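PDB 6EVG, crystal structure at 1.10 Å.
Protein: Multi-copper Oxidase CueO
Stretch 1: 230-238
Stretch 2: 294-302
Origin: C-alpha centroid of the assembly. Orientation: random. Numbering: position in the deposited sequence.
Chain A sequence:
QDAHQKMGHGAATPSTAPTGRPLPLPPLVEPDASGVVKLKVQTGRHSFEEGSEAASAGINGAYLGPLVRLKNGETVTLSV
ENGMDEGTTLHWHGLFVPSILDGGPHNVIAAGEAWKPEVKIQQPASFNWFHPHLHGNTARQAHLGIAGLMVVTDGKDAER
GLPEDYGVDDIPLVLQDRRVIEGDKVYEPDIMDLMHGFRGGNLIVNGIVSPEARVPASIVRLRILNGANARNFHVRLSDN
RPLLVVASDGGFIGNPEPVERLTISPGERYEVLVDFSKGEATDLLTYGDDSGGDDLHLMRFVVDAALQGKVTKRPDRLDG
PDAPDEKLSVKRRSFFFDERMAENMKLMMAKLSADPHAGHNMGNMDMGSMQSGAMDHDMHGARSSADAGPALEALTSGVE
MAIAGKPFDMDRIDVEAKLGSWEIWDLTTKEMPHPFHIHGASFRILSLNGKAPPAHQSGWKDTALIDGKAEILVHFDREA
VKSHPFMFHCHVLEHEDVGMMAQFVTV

Stretch 1, residues 230-238: ARNFHVRLS
Stretch 2, residues 294-302: DDLHLMRFV

Stretch 1 enters as a loop through Ala230, Arg231 and Asn232, then runs as a strand from Phe233 to Leu237. Stretch 2 is strand from Asp295 to Val302, and that strand continues later in the chain. Phi/psi is -102/147 at Phe233, -136/90 at His234, -101/141 at Val235, -138/169 at Arg236 and -93/151 at Leu237; His234 has the lowest psi of the five. Ser238 leaves the strand at -64/-23. Stretch 2 starts its strand at Asp295 (-64/140), Leu296 (-113/146) and His297 (-74/131). The extended run is broken at Leu298, where phi/psi is -99/-55. Met299 follows at -165/169, and the chain is extended again through Arg300, Phe301 and Val302 (-123/136).

The two strands cross rather than pair. Their N-to-C directions make an angle of 75°, with a signed crossing angle of -75°, and their axes approach to 8.8 Å. The CA atoms of Val235 and Asp295 are 8.8 Å apart, and those of Leu237 and Arg300 are 9.2 Å apart. No backbone hydrogen bond links the stretches at this spacing. Side chains make the contact, which buries 292 Å² summed over both sides.

The polar link is a salt bridge between Arg236 and Asp295. Arg236 NE lies 2.9 Å from Asp295 OD2, and Arg236 NH2 lies 3.0 Å from the same Asp295 OD2. Both are hydrogen bonds donated by the arginine, with N-H...acceptor angles of 140° and 134°. One carboxylate oxygen thus takes two donors, sitting at the edge of the guanidinium, near its plane. The CB of Arg236 points sideways, but the long side chain brings its end nearer. Its chi1 is p (67°), followed by chi2 t, chi3 t and chi4 at 151°. Asp295 points toward stretch 1, with chi1 -87° (m) and chi2 -42°. Both of its carboxylate oxygens also bond elsewhere in the structure.

Leu298 is the centre of the apolar packing. It points toward stretch 1 with chi1 m (-76°) and chi2 t (163°). Leu298 CD1 lies 3.8 Å from Val235 CG1 and also 4.4 Å from Phe233 CD1, while Leu298 CD2 lies 4.0 Å from Phe233 CE1. Val235 has chi1 m (-56°). Phe233 has chi1 m (-67°) and chi2 -83°; its CB points sideways, but the ring end reaches closer. Leu298 CD2 meets this ring obliquely.

Further along, Leu237 CD2 lies 4.2 Å from Phe301 CD2. Phe301 points toward stretch 1 with chi1 m (-67°) and chi2 -85°. Leu237 is m, t (-73°, 166°), and its end comes nearer than its sideways CB. Here too the approach to the ring is oblique.

Arg231 gives a looser contact from the loop. Its NH1 lies 4.4 Å from Leu296 CD1, again obliquely. Arg231 points toward stretch 2 with chi1 t, chi2 t, chi3 m and chi4 -91°, while its guanidinium nitrogens bond elsewhere in the structure. Leu296 is m, t (-58°, 176°).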

# COMPACT_ATOMS: atom_id res chain seq x y z
N ALA A 230 -8.34 -4.98 -4.47
CA ALA A 230 -9.11 -4.05 -5.33
C ALA A 230 -9.98 -3.06 -4.57
O ALA A 230 -10.15 -1.93 -5.04
CB ALA A 230 -9.97 -4.81 -6.32
N ARG A 231 -10.57 -3.48 -3.47
CA ARG A 231 -11.53 -2.66 -2.73
C ARG A 231 -10.89 -1.35 -2.30
O ARG A 231 -9.78 -1.36 -1.73
CB ARG A 231 -11.99 -3.41 -1.50
CG ARG A 231 -12.98 -2.67 -0.62
CD ARG A 231 -13.53 -3.51 0.50
NE ARG A 231 -14.41 -4.57 0.05
CZ ARG A 231 -15.73 -4.47 -0.10
NH1 ARG A 231 -16.34 -3.32 0.16
NH2 ARG A 231 -16.44 -5.51 -0.47
N ASN A 232 -11.61 -0.24 -2.45
CA ASN A 232 -11.27 1.04 -1.84
C ASN A 232 -12.01 1.14 -0.51
O ASN A 232 -13.19 0.76 -0.40
CB ASN A 232 -11.66 2.20 -2.71
CG ASN A 232 -10.98 2.18 -4.05
OD1 ASN A 232 -9.76 2.00 -4.12
ND2 ASN A 232 -11.75 2.35 -5.13
N PHE A 233 -11.32 1.64 0.52
CA PHE A 233 -11.95 1.89 1.80
C PHE A 233 -12.21 3.37 1.93
O PHE A 233 -11.45 4.20 1.45
CB PHE A 233 -11.07 1.37 2.96
CG PHE A 233 -10.96 -0.12 2.98
CD1 PHE A 233 -11.91 -0.92 3.53
CD2 PHE A 233 -9.86 -0.76 2.37
CE1 PHE A 233 -11.82 -2.30 3.54
CE2 PHE A 233 -9.79 -2.13 2.32
CZ PHE A 233 -10.74 -2.91 2.91
N HIS A 234 -13.32 3.72 2.63
CA HIS A 234 -13.70 5.11 2.82
C HIS A 234 -14.10 5.17 4.31
O HIS A 234 -15.27 4.90 4.64
CB HIS A 234 -14.86 5.50 1.89
CG HIS A 234 -14.63 5.20 0.45
ND1 HIS A 234 -13.86 6.00 -0.38
CD2 HIS A 234 -15.08 4.17 -0.29
CE1 HIS A 234 -13.85 5.45 -1.59
NE2 HIS A 234 -14.59 4.34 -1.57
N VAL A 235 -13.13 5.46 5.17
CA VAL A 235 -13.26 5.13 6.58
C VAL A 235 -13.64 6.31 7.44
O VAL A 235 -13.11 7.42 7.26
CB VAL A 235 -12.01 4.42 7.15
CG1 VAL A 235 -11.66 3.17 6.37
CG2 VAL A 235 -10.84 5.31 7.26
N ARG A 236 -14.50 6.06 8.40
CA ARG A 236 -14.83 7.05 9.44
C ARG A 236 -14.90 6.31 10.76
O ARG A 236 -15.05 5.09 10.81
CB ARG A 236 -16.18 7.78 9.16
CG ARG A 236 -17.39 6.87 9.25
CD ARG A 236 -18.67 7.67 9.42
NE ARG A 236 -19.84 6.85 9.42
CZ ARG A 236 -20.97 7.10 10.04
NH1 ARG A 236 -21.07 8.12 10.88
NH2 ARG A 236 -21.98 6.24 9.92
N LEU A 237 -14.97 7.10 11.85
CA LEU A 237 -15.41 6.56 13.12
C LEU A 237 -16.91 6.77 13.29
O LEU A 237 -17.50 7.66 12.68
CB LEU A 237 -14.64 7.22 14.29
CG LEU A 237 -13.17 6.75 14.38
CD1 LEU A 237 -12.19 7.49 15.22
CD2 LEU A 237 -12.98 5.28 14.62
N SER A 238 -17.54 5.87 14.02
CA SER A 238 -19.00 5.82 14.12
C SER A 238 -19.58 7.09 14.78
O SER A 238 -20.79 7.34 14.58
CB SER A 238 -19.45 4.57 14.83
OG SER A 238 -18.89 4.45 16.09
N ASP A 294 -24.03 1.68 2.12
CA ASP A 294 -24.16 1.56 3.57
C ASP A 294 -22.78 1.28 4.17
O ASP A 294 -21.99 0.47 3.67
CB ASP A 294 -25.07 0.38 3.94
CG ASP A 294 -26.49 0.53 3.51
OD1 ASP A 294 -27.26 1.24 4.14
OD2 ASP A 294 -26.87 -0.24 2.64
N ASP A 295 -22.53 1.90 5.30
CA ASP A 295 -21.30 1.60 6.06
C ASP A 295 -21.29 0.16 6.55
O ASP A 295 -22.29 -0.38 7.05
CB ASP A 295 -21.17 2.57 7.25
CG ASP A 295 -20.47 3.86 6.91
OD1 ASP A 295 -19.47 3.81 6.19
OD2 ASP A 295 -20.85 4.96 7.49
N LEU A 296 -20.10 -0.42 6.47
CA LEU A 296 -19.78 -1.75 6.97
C LEU A 296 -18.79 -1.61 8.14
O LEU A 296 -17.91 -0.75 8.12
CB LEU A 296 -19.14 -2.59 5.86
CG LEU A 296 -19.96 -2.78 4.60
CD1 LEU A 296 -19.15 -3.55 3.56
CD2 LEU A 296 -21.26 -3.46 4.89
N HIS A 297 -18.92 -2.50 9.11
CA HIS A 297 -18.05 -2.52 10.28
C HIS A 297 -16.65 -3.07 9.90
O HIS A 297 -16.53 -4.14 9.28
CB HIS A 297 -18.65 -3.43 11.34
CG HIS A 297 -17.90 -3.44 12.62
ND1 HIS A 297 -18.02 -2.45 13.57
CD2 HIS A 297 -17.03 -4.34 13.12
CE1 HIS A 297 -17.23 -2.76 14.59
NE2 HIS A 297 -16.63 -3.90 14.35
N LEU A 298 -15.61 -2.34 10.32
CA LEU A 298 -14.24 -2.83 10.26
C LEU A 298 -13.74 -3.37 11.59
O LEU A 298 -13.24 -4.48 11.67
CB LEU A 298 -13.29 -1.76 9.73
CG LEU A 298 -13.37 -1.54 8.20
CD1 LEU A 298 -12.73 -0.22 7.83
CD2 LEU A 298 -12.60 -2.67 7.49
N MET A 299 -13.81 -2.54 12.65
CA MET A 299 -13.27 -2.91 13.94
C MET A 299 -13.79 -1.97 15.01
O MET A 299 -14.42 -0.95 14.67
CB MET A 299 -11.73 -2.87 13.93
CG MET A 299 -11.16 -1.50 13.69
SD MET A 299 -9.37 -1.40 13.84
CE MET A 299 -9.14 -1.68 15.56
N ARG A 300 -13.56 -2.32 16.26
CA ARG A 300 -13.98 -1.50 17.40
C ARG A 300 -12.78 -1.06 18.21
O ARG A 300 -11.87 -1.84 18.39
CB ARG A 300 -14.97 -2.30 18.26
CG ARG A 300 -15.54 -1.48 19.45
CD ARG A 300 -16.73 -2.18 20.03
NE ARG A 300 -17.45 -1.44 21.03
CZ ARG A 300 -18.34 -0.43 20.87
NH1 ARG A 300 -18.53 0.15 19.70
NH2 ARG A 300 -18.99 0.05 21.93
N PHE A 301 -12.83 0.16 18.72
CA PHE A 301 -11.86 0.69 19.68
C PHE A 301 -12.59 0.86 21.02
O PHE A 301 -13.66 1.47 21.09
CB PHE A 301 -11.35 2.06 19.24
CG PHE A 301 -10.54 2.03 18.01
CD1 PHE A 301 -9.18 1.74 18.08
CD2 PHE A 301 -11.07 2.27 16.78
CE1 PHE A 301 -8.41 1.73 16.96
CE2 PHE A 301 -10.27 2.21 15.61
CZ PHE A 301 -8.94 1.96 15.73
N VAL A 302 -11.98 0.35 22.08
CA VAL A 302 -12.45 0.51 23.44
C VAL A 302 -11.34 1.17 24.27
O VAL A 302 -10.20 0.82 24.11
CB VAL A 302 -12.90 -0.81 24.03
CG1 VAL A 302 -14.05 -1.44 23.27
CG2 VAL A 302 -11.79 -1.76 24.24